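Local coordinates for protein VP35 (Myotis lucifugus, PDB 6DKU) that probably antagonises innate immune signalling through its C-terminal interferon inhibitory domain, as its filoviral VP35 homologues do, at residues E11-R14 with V15-Y19; V37-D40 with S41-Q45; V46-D49 with H50-E54; R71-Y74 with F75-C78. The protein carries 1 engineered substitution. One frame throughout, in Å; residues are numbered along the deposited sequence.

Contact 1: residues E11-R14 with V15-Y19. Unlike the reference sequence in segment 15-19: Gly18 (reference Ser).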
loop_
_atom_site.group_PDB
_atom_site.type_symbol
_atom_site.label_atom_id
_atom_site.label_comp_id
_atom_site.label_asym_id
_atom_site.label_seq_id
_atom_site.Cartn_x
_atom_site.Cartn_y
_atom_site.Cartn_z
ATOM N N GLU A 11 12.820 3.691 -4.870
ATOM C CA GLU A 11 13.457 4.320 -3.718
ATOM C C GLU A 11 12.440 4.626 -2.615
ATOM O O GLU A 11 12.737 4.450 -1.428
ATOM C CB GLU A 11 14.199 5.582 -4.157
ATOM C CG GLU A 11 14.812 6.387 -3.017
ATOM C CD GLU A 11 16.127 5.817 -2.507
ATOM O OE1 GLU A 11 16.594 4.779 -3.034
ATOM O OE2 GLU A 11 16.691 6.415 -1.564
ATOM N N PHE A 12 11.233 5.070 -2.987
ATOM C CA PHE A 12 10.161 5.272 -2.009
ATOM C C PHE A 12 9.917 4.005 -1.193
ATOM O O PHE A 12 9.891 4.034 0.046
ATOM C CB PHE A 12 8.877 5.712 -2.732
ATOM C CG PHE A 12 7.686 5.911 -1.818
ATOM C CD1 PHE A 12 7.460 7.138 -1.203
ATOM C CD2 PHE A 12 6.786 4.878 -1.584
ATOM C CE1 PHE A 12 6.365 7.329 -0.364
ATOM C CE2 PHE A 12 5.689 5.060 -0.741
ATOM C CZ PHE A 12 5.479 6.286 -0.132
ATOM N N VAL A 13 9.755 2.875 -1.884
ATOM C CA VAL A 13 9.516 1.600 -1.213
ATOM C C VAL A 13 10.698 1.233 -0.317
ATOM O O VAL A 13 10.513 0.748 0.805
ATOM C CB VAL A 13 9.222 0.505 -2.260
ATOM C CG1 VAL A 13 9.558 -0.865 -1.723
ATOM C CG2 VAL A 13 7.768 0.552 -2.683
ATOM N N ARG A 14 11.929 1.458 -0.788
ATOM C CA ARG A 14 13.096 1.074 0.008
ATOM C C ARG A 14 13.196 1.903 1.285
ATOM O O ARG A 14 13.442 1.366 2.374
ATOM C CB ARG A 14 14.379 1.211 -0.813
ATOM C CG ARG A 14 15.615 0.780 -0.038
ATOM C CD ARG A 14 16.918 1.168 -0.714
ATOM N NE ARG A 14 17.111 2.617 -0.787
ATOM C CZ ARG A 14 17.330 3.413 0.260
ATOM N NH1 ARG A 14 17.388 2.915 1.490
ATOM N NH2 ARG A 14 17.496 4.717 0.077
ATOM N N VAL A 15 13.005 3.222 1.167
ATOM C CA VAL A 15 13.078 4.096 2.335
ATOM C C VAL A 15 12.013 3.708 3.347
ATOM O O VAL A 15 12.316 3.438 4.517
ATOM C CB VAL A 15 12.932 5.571 1.927
ATOM C CG1 VAL A 15 12.589 6.418 3.154
ATOM C CG2 VAL A 15 14.184 6.070 1.237
ATOM N N LEU A 16 10.747 3.673 2.918
ATOM C CA LEU A 16 9.692 3.438 3.898
ATOM C C LEU A 16 9.778 2.034 4.483
ATOM O O LEU A 16 9.614 1.858 5.695
ATOM C CB LEU A 16 8.312 3.694 3.295
ATOM C CG LEU A 16 7.798 5.115 3.539
ATOM C CD1 LEU A 16 8.374 6.087 2.515
ATOM C CD2 LEU A 16 6.276 5.155 3.527
ATOM N N THR A 17 10.046 1.022 3.656
ATOM C CA THR A 17 10.103 -0.321 4.231
ATOM C C THR A 17 11.352 -0.534 5.076
ATOM O O THR A 17 11.395 -1.501 5.841
ATOM C CB THR A 17 10.023 -1.400 3.147
ATOM O OG1 THR A 17 10.990 -1.134 2.129
ATOM C CG2 THR A 17 8.635 -1.428 2.530
ATOM N N GLY A 18 12.357 0.340 4.959
ATOM C CA GLY A 18 13.454 0.316 5.912
ATOM C C GLY A 18 13.005 0.413 7.359
ATOM O O GLY A 18 13.625 -0.183 8.243
ATOM N N TYR A 19 11.919 1.146 7.628
ATOM C CA TYR A 19 11.447 1.305 9.000
ATOM C C TYR A 19 10.668 0.102 9.504
ATOM O O TYR A 19 10.393 0.013 10.703
ATOM C CB TYR A 19 10.586 2.565 9.129
ATOM C CG TYR A 19 11.375 3.828 8.889
ATOM C CD1 TYR A 19 11.482 4.364 7.614
ATOM C CD2 TYR A 19 12.033 4.469 9.927
ATOM C CE1 TYR A 19 12.211 5.500 7.380
ATOM C CE2 TYR A 19 12.764 5.613 9.702
ATOM C CZ TYR A 19 12.851 6.124 8.426
ATOM O OH TYR A 19 13.579 7.265 8.182
#
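Phe12 holds its CG anti to the backbone N (chi1 178°), while Leu16, one turn further on, has chi1 at -94° and chi2 at 83°; together these rotations bring the methyl CD1 of Leu16 over one face of the Phe12 ring. The pair is an i to i+4 contact along helix 9-18, the first helix of the helical part of the VP35 interferon inhibitory domain. CD1 stands 3.9 Å from the centroid of the Phe12 ring, displaced toward its rim, a CH-pi contact. Both side chains are buried, packed against helices 26-37 and 41-56.

On an adjoining flank of the helix, Glu11 and Arg14 form a salt bridge. Arg14 NE donates to Glu11 OE1 at 3.2 Å; the oxygen lies in the guanidinium plane, although NE approaches OE1 from above the carboxylate plane. NH2 lies close to OE2, modelled too short for its length to be trusted. Methyl CG2 of Val15 sits 3.8 Å from OE2 of Glu11 and at the same distance from NH2 of Arg14, where it rests over a guanidinium face. A single methyl of the same helix thus packs against the ion pair.

Backbone bonds from Val15 N to Glu11 O and from Leu16 N to Phe12 O keep these rows in step. The carbonyl of Val13 also receives Thr17 N, at 2.9 Å from Val13 O. Leu16 uses its second methyl as well, CD2 lying 3.9 Å from CZ of Phe12.

Contact 2: residues V37-D40 with S41-Q45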
loop_
_atom_site.group_PDB
_atom_site.type_symbol
_atom_site.label_atom_id
_atom_site.label_comp_id
_atom_site.label_asym_id
_atom_site.label_seq_id
_atom_site.Cartn_x
_atom_site.Cartn_y
_atom_site.Cartn_z
ATOM N N VAL A 37 0.590 3.552 -6.977
ATOM C CA VAL A 37 -0.618 4.294 -7.345
ATOM C C VAL A 37 -0.355 5.786 -7.571
ATOM O O VAL A 37 -1.225 6.487 -8.119
ATOM C CB VAL A 37 -1.696 4.061 -6.264
ATOM C CG1 VAL A 37 -1.521 5.028 -5.104
ATOM C CG2 VAL A 37 -3.095 4.098 -6.861
ATOM N N SER A 38 0.820 6.283 -7.190
ATOM C CA SER A 38 1.207 7.668 -7.432
ATOM C C SER A 38 1.408 7.940 -8.924
ATOM O O SER A 38 1.760 7.052 -9.704
ATOM C CB SER A 38 2.494 7.996 -6.670
ATOM O OG SER A 38 3.463 6.974 -6.821
ATOM N N ARG A 39 1.205 9.200 -9.311
ATOM C CA ARG A 39 1.228 9.591 -10.714
ATOM C C ARG A 39 2.577 10.141 -11.166
ATOM O O ARG A 39 2.860 10.129 -12.372
ATOM C CB ARG A 39 0.124 10.633 -10.984
ATOM C CG ARG A 39 -1.088 10.487 -10.058
ATOM C CD ARG A 39 -2.262 11.420 -10.386
ATOM N NE ARG A 39 -2.034 12.835 -10.075
ATOM C CZ ARG A 39 -2.012 13.357 -8.849
ATOM N NH1 ARG A 39 -2.182 12.592 -7.788
ATOM N NH2 ARG A 39 -1.798 14.651 -8.681
ATOM N N ASP A 40 3.407 10.606 -10.240
ATOM C CA ASP A 40 4.725 11.159 -10.544
ATOM C C ASP A 40 5.474 11.319 -9.221
ATOM O O ASP A 40 4.998 10.882 -8.165
ATOM C CB ASP A 40 4.616 12.474 -11.321
ATOM C CG ASP A 40 4.047 13.623 -10.487
ATOM O OD1 ASP A 40 3.410 13.380 -9.437
ATOM O OD2 ASP A 40 4.240 14.788 -10.898
ATOM N N SER A 41 6.649 11.960 -9.282
ATOM C CA SER A 41 7.490 12.115 -8.097
ATOM C C SER A 41 6.843 13.008 -7.044
ATOM O O SER A 41 7.112 12.847 -5.845
ATOM C CB SER A 41 8.859 12.668 -8.501
ATOM O OG SER A 41 8.821 14.073 -8.681
ATOM N N HIS A 42 5.983 13.937 -7.464
ATOM C CA HIS A 42 5.347 14.843 -6.516
ATOM C C HIS A 42 4.482 14.085 -5.510
ATOM O O HIS A 42 4.546 14.345 -4.305
ATOM C CB HIS A 42 4.523 15.884 -7.263
ATOM C CG HIS A 42 3.823 16.846 -6.358
ATOM N ND1 HIS A 42 4.493 17.821 -5.650
ATOM C CD2 HIS A 42 2.516 16.967 -6.025
ATOM C CE1 HIS A 42 3.626 18.513 -4.932
ATOM N NE2 HIS A 42 2.420 18.014 -5.141
ATOM N N ASP A 43 3.663 13.142 -5.985
ATOM C CA ASP A 43 2.843 12.360 -5.061
ATOM C C ASP A 43 3.713 11.569 -4.088
ATOM O O ASP A 43 3.420 11.507 -2.886
ATOM C CB ASP A 43 1.918 11.419 -5.833
ATOM C CG ASP A 43 0.913 12.157 -6.687
ATOM O OD1 ASP A 43 0.643 13.346 -6.417
ATOM O OD2 ASP A 43 0.390 11.541 -7.636
ATOM N N LEU A 44 4.792 10.962 -4.591
ATOM C CA LEU A 44 5.705 10.241 -3.712
ATOM C C LEU A 44 6.295 11.153 -2.642
ATOM O O LEU A 44 6.432 10.741 -1.488
ATOM C CB LEU A 44 6.811 9.561 -4.519
ATOM C CG LEU A 44 6.427 8.391 -5.430
ATOM C CD1 LEU A 44 7.645 7.882 -6.167
ATOM C CD2 LEU A 44 5.818 7.274 -4.613
ATOM N N GLN A 45 6.636 12.398 -2.981
ATOM C CA GLN A 45 7.223 13.229 -1.932
ATOM C C GLN A 45 6.150 13.820 -1.011
ATOM O O GLN A 45 6.443 14.164 0.140
ATOM C CB GLN A 45 8.136 14.290 -2.539
ATOM C CG GLN A 45 8.803 15.174 -1.504
ATOM C CD GLN A 45 10.117 14.576 -1.032
ATOM O OE1 GLN A 45 10.978 14.235 -1.841
ATOM N NE2 GLN A 45 10.247 14.389 0.287
#
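Asp40 and Asp43 carry the polar side of this turn, where the loop after helix 26-37 enters helix 41-56; Asp40 is the N-cap. Its CG stands between the backbone N and the carbonyl carbon (chi1 69°), which folds the carboxylate back toward the first turn. OD1 accepts there from two amides, His42 N at 3.3 Å and Asp43 N at 3.5 Å. Both capping bonds are weak, the one from His42 also being bent.

Asp43 returns the favour to the loop. Its OD2 takes the backbone N of Arg39 at 3.0 Å, a fairly straight bond (164°) that reaches the oxygen on the anti side of the carboxylate, a little out of its plane.

The charged contact is of a different kind. Arg39 NH1 lies 2.8 Å from Asp43 OD2, but that oxygen sits over a face of the guanidinium, with no N-H aimed at it, so the salt bridge rests on charge alone. The two side chains cross at about a right angle. Tyr74 offers the arginine a cation-pi partner as well.

Van der Waals packing completes the turn: CB of Ser38 meets CB of Asp43 at 3.6 Å, and Leu44 CD2 comes beside the serine hydroxyl, whose hydrogen bond goes back to Ala35 O.

With OD1 of Asp40 only 4.0 Å from OD2 of Asp43, two acidic groups share the start of the helix. The arginine charge and the helix N-terminus would both be expected to offset their repulsion and favour the ionised form of each.

Contact 3: residues V46-D49 with H50-E54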
loop_
_atom_site.group_PDB
_atom_site.type_symbol
_atom_site.label_atom_id
_atom_site.label_comp_id
_atom_site.label_asym_id
_atom_site.label_seq_id
_atom_site.Cartn_x
_atom_site.Cartn_y
_atom_site.Cartn_z
ATOM N N VAL A 46 4.902 13.897 -1.464
ATOM C CA VAL A 46 3.820 14.185 -0.537
ATOM C C VAL A 46 3.711 13.058 0.490
ATOM O O VAL A 46 3.748 13.291 1.707
ATOM C CB VAL A 46 2.505 14.407 -1.306
ATOM C CG1 VAL A 46 1.328 14.361 -0.344
ATOM C CG2 VAL A 46 2.545 15.728 -2.057
ATOM N N ALA A 47 3.600 11.818 0.009
ATOM C CA ALA A 47 3.503 10.676 0.907
ATOM C C ALA A 47 4.704 10.599 1.844
ATOM O O ALA A 47 4.556 10.315 3.039
ATOM C CB ALA A 47 3.366 9.398 0.083
ATOM N N MET A 48 5.902 10.865 1.320
ATOM C CA MET A 48 7.115 10.766 2.122
ATOM C C MET A 48 7.180 11.875 3.164
ATOM O O MET A 48 7.537 11.635 4.324
ATOM C CB MET A 48 8.335 10.820 1.213
ATOM C CG MET A 48 9.643 10.929 1.958
ATOM S SD MET A 48 10.265 9.302 2.399
ATOM C CE MET A 48 10.404 8.544 0.781
ATOM N N ASP A 49 6.855 13.104 2.764
ATOM C CA ASP A 49 6.834 14.206 3.715
ATOM C C ASP A 49 5.850 13.932 4.846
ATOM O O ASP A 49 6.149 14.201 6.016
ATOM C CB ASP A 49 6.484 15.509 2.995
ATOM C CG ASP A 49 7.627 16.031 2.135
ATOM O OD1 ASP A 49 8.791 15.632 2.379
ATOM O OD2 ASP A 49 7.354 16.844 1.218
ATOM N N HIS A 50 4.678 13.378 4.518
ATOM C CA HIS A 50 3.699 13.051 5.549
ATOM C C HIS A 50 4.211 11.950 6.473
ATOM O O HIS A 50 4.063 12.037 7.699
ATOM C CB HIS A 50 2.379 12.642 4.895
ATOM C CG HIS A 50 1.327 12.210 5.870
ATOM N ND1 HIS A 50 0.413 13.085 6.417
ATOM C CD2 HIS A 50 1.046 10.994 6.398
ATOM C CE1 HIS A 50 -0.388 12.427 7.236
ATOM N NE2 HIS A 50 -0.023 11.157 7.245
ATOM N N PHE A 51 4.809 10.905 5.896
ATOM C CA PHE A 51 5.408 9.828 6.679
ATOM C C PHE A 51 6.430 10.372 7.672
ATOM O O PHE A 51 6.381 10.064 8.871
ATOM C CB PHE A 51 6.054 8.825 5.725
ATOM C CG PHE A 51 6.763 7.690 6.404
ATOM C CD1 PHE A 51 6.050 6.617 6.913
ATOM C CD2 PHE A 51 8.146 7.675 6.495
ATOM C CE1 PHE A 51 6.694 5.564 7.522
ATOM C CE2 PHE A 51 8.801 6.622 7.102
ATOM C CZ PHE A 51 8.075 5.566 7.617
ATOM N N ASN A 52 7.363 11.195 7.188
ATOM C CA ASN A 52 8.365 11.763 8.076
ATOM C C ASN A 52 7.743 12.701 9.103
ATOM O O ASN A 52 8.245 12.804 10.228
ATOM C CB ASN A 52 9.429 12.483 7.258
ATOM C CG ASN A 52 10.226 11.536 6.393
ATOM O OD1 ASN A 52 10.516 10.412 6.794
ATOM N ND2 ASN A 52 10.587 11.986 5.200
ATOM N N ARG A 53 6.663 13.396 8.738
ATOM C CA ARG A 53 5.944 14.210 9.715
ATOM C C ARG A 53 5.423 13.338 10.848
ATOM O O ARG A 53 5.598 13.659 12.030
ATOM C CB ARG A 53 4.790 14.954 9.038
ATOM C CG ARG A 53 5.123 16.354 8.547
ATOM C CD ARG A 53 3.862 17.096 8.082
ATOM N NE ARG A 53 3.216 16.454 6.932
ATOM C CZ ARG A 53 3.439 16.781 5.660
ATOM N NH1 ARG A 53 4.298 17.751 5.359
ATOM N NH2 ARG A 53 2.804 16.135 4.685
ATOM N N GLU A 54 4.792 12.213 10.501
ATOM C CA GLU A 54 4.180 11.372 11.521
ATOM C C GLU A 54 5.235 10.718 12.406
ATOM O O GLU A 54 5.058 10.641 13.629
ATOM C CB GLU A 54 3.265 10.335 10.866
ATOM C CG GLU A 54 2.144 10.939 10.012
ATOM C CD GLU A 54 1.082 11.663 10.837
ATOM O OE1 GLU A 54 1.357 12.773 11.336
ATOM O OE2 GLU A 54 -0.033 11.123 10.989
#
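Arg53 lays its guanidinium over the backbone carbonyl of Asp49 instead of reaching for that residue's carboxylate. Asp49 O lies over the centre of one guanidinium face, 3.7 Å above the plane. A bend at chi3 (-63°) turns the arginine back along the helix to this position, and its aliphatic part follows the same oxygen, with CG 3.5 Å from Asp49 O. That oxygen is also the acceptor for Arg53 N at 2.9 Å, an ordinary i to i+4 bond of helix 41-56.

Along a neighbouring row, Met48 and Asn52 meet. The amide nitrogen ND2 of Asn52 approaches CG of Met48 at 3.5 Å, the two side chains crossing at a slant. ND2 is close to Met48 O too, but badly angled for a bond; this oxygen takes Asn52 N at 2.9 Å.

Further out, Gln45 NE2 bonds to OD1 of Asp49, which ties up the carboxylate that Arg53 bypasses. His50 NE2 bonds to Ser67 OG, a tie between helices 41-56 and 61-71. Met48 reaches Leu16 of helix 9-18, so the helix is anchored along more than one side of the helical part of the interferon inhibitory domain.

Asp49 OD2 and Arg53 NH1 remain 5.2 Å apart. Their opposite charges probably attract at that range without forming a salt bridge, and the guanidinium's positive charge would further polarise the carbonyl beneath it.

Contact 4: residues R71-Y74 with F75-C78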
loop_
_atom_site.group_PDB
_atom_site.type_symbol
_atom_site.label_atom_id
_atom_site.label_comp_id
_atom_site.label_asym_id
_atom_site.label_seq_id
_atom_site.Cartn_x
_atom_site.Cartn_y
_atom_site.Cartn_z
ATOM N N ARG A 71 -4.832 10.593 5.607
ATOM C CA ARG A 71 -4.725 12.044 5.660
ATOM C C ARG A 71 -4.271 12.698 4.362
ATOM O O ARG A 71 -4.656 13.837 4.102
ATOM C CB ARG A 71 -3.768 12.454 6.784
ATOM C CG ARG A 71 -4.356 12.314 8.174
ATOM C CD ARG A 71 -3.793 13.384 9.084
ATOM N NE ARG A 71 -3.074 12.806 10.215
ATOM C CZ ARG A 71 -2.370 13.514 11.093
ATOM N NH1 ARG A 71 -1.749 12.906 12.097
ATOM N NH2 ARG A 71 -2.283 14.832 10.963
ATOM N N CYS A 72 -3.460 12.027 3.548
ATOM C CA CYS A 72 -3.062 12.569 2.254
ATOM C C CYS A 72 -4.204 12.367 1.269
ATOM O O CYS A 72 -4.576 11.228 0.965
ATOM C CB CYS A 72 -1.784 11.898 1.759
ATOM S SG CYS A 72 -0.294 12.456 2.633
ATOM N N GLU A 73 -4.748 13.477 0.761
ATOM C CA GLU A 73 -6.050 13.438 0.105
ATOM C C GLU A 73 -6.030 12.640 -1.194
ATOM O O GLU A 73 -7.021 11.974 -1.519
ATOM C CB GLU A 73 -6.550 14.859 -0.153
ATOM C CG GLU A 73 -8.059 14.949 -0.294
ATOM C CD GLU A 73 -8.799 14.082 0.721
ATOM O OE1 GLU A 73 -8.515 14.182 1.937
ATOM O OE2 GLU A 73 -9.663 13.290 0.294
ATOM N N TYR A 74 -4.930 12.684 -1.948
ATOM C CA TYR A 74 -4.881 11.919 -3.189
ATOM C C TYR A 74 -4.944 10.419 -2.910
ATOM O O TYR A 74 -5.870 9.730 -3.352
ATOM C CB TYR A 74 -3.628 12.257 -3.992
ATOM C CG TYR A 74 -3.475 11.317 -5.159
ATOM C CD1 TYR A 74 -4.407 11.303 -6.192
ATOM C CD2 TYR A 74 -2.448 10.388 -5.192
ATOM C CE1 TYR A 74 -4.286 10.422 -7.255
ATOM C CE2 TYR A 74 -2.319 9.504 -6.242
ATOM C CZ TYR A 74 -3.238 9.521 -7.271
ATOM O OH TYR A 74 -3.095 8.629 -8.315
ATOM N N PHE A 75 -3.960 9.894 -2.168
ATOM C CA PHE A 75 -3.940 8.466 -1.858
ATOM C C PHE A 75 -5.198 8.028 -1.131
ATOM O O PHE A 75 -5.634 6.883 -1.284
ATOM C CB PHE A 75 -2.709 8.123 -1.022
ATOM C CG PHE A 75 -1.424 8.413 -1.721
ATOM C CD1 PHE A 75 -0.926 7.535 -2.666
ATOM C CD2 PHE A 75 -0.730 9.584 -1.456
ATOM C CE1 PHE A 75 0.252 7.807 -3.316
ATOM C CE2 PHE A 75 0.446 9.866 -2.103
ATOM C CZ PHE A 75 0.943 8.975 -3.034
ATOM N N ARG A 76 -5.792 8.922 -0.340
ATOM C CA ARG A 76 -7.024 8.592 0.364
ATOM C C ARG A 76 -8.107 8.137 -0.610
ATOM O O ARG A 76 -8.750 7.105 -0.400
ATOM C CB ARG A 76 -7.478 9.803 1.179
ATOM C CG ARG A 76 -8.695 9.589 2.060
ATOM C CD ARG A 76 -9.251 10.939 2.504
ATOM N NE ARG A 76 -10.621 10.842 2.993
ATOM C CZ ARG A 76 -11.683 10.629 2.220
ATOM N NH1 ARG A 76 -11.540 10.479 0.909
ATOM N NH2 ARG A 76 -12.896 10.560 2.756
ATOM N N ASN A 77 -8.297 8.878 -1.704
ATOM C CA ASN A 77 -9.352 8.605 -2.673
ATOM C C ASN A 77 -8.903 7.717 -3.826
ATOM O O ASN A 77 -9.499 7.773 -4.905
ATOM C CB ASN A 77 -9.895 9.915 -3.241
ATOM C CG ASN A 77 -10.688 10.684 -2.236
ATOM O OD1 ASN A 77 -11.342 10.093 -1.379
ATOM N ND2 ASN A 77 -10.647 12.009 -2.327
ATOM N N CYS A 78 -7.876 6.913 -3.642
ATOM C CA CYS A 78 -7.256 6.222 -4.756
ATOM C C CYS A 78 -7.730 4.777 -4.796
ATOM O O CYS A 78 -7.858 4.121 -3.757
ATOM C CB CYS A 78 -5.734 6.285 -4.636
ATOM S SG CYS A 78 -4.848 6.427 -6.185
#
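Tyr74 leaves the backbone with CG anti to N (chi1 171°), which swings its ring along Phe75 and toward Cys78. CB and CG lie near the amide N of Phe75. Further out, CD2 stands over the centre of one face of the Phe75 ring, 3.9 Å above the plane, and the two rings make an edge-to-face (T-shaped) pair with planes at 68°. Beyond this, CZ comes to 3.7 Å from Cys78 SG. The sulfur sits obliquely to the tyrosine ring, 4.2 Å from its centroid. At the tip, the hydroxyl passes the same sulfur and forms its hydrogen bond with Val37 O, just before the loop that leads to helix 41-56.

These residues span the short helix 73-76, which follows helix 61-71 and leads toward the sheet of the interferon inhibitory domain. Cys72 is its N-cap, and Cys72 O accepts from Arg76 N at 2.9 Å. Phe75 also has Cys72 CB at its ring edge, 4.1 Å from CD2. On another flank, Glu73 and Arg76 run side by side, and OE2 of Glu73 lies 3.4 Å from NH1 of Arg76, well out of the guanidinium plane, a salt bridge of charges alone.

How the contacts relate
Helix 41-56 connects the set: contact 2 caps its start, contact 3 continues along it, with centres 12 Å apart, and contacts 1 and 4 both pack against it. Ala47 of contact 3 is touched by both, its CB lying 3.7 Å from CE1 of Phe12 in contact 1 and 3.7 Å from CE2 of Phe75 in contact 4. Contacts 1 and 4 themselves do not touch; their nearest atoms are about 6 Å apart. Contacts 2 and 4 meet directly, Tyr74 OH lying 2.9 Å from Val37 O. Tyr19 and Phe51 join contacts 1 and 3 edge-to-face. Farther along the same helix, Glu54 OE2 forms a salt bridge with Arg71 NH1 of contact 4, at 2.7 Å.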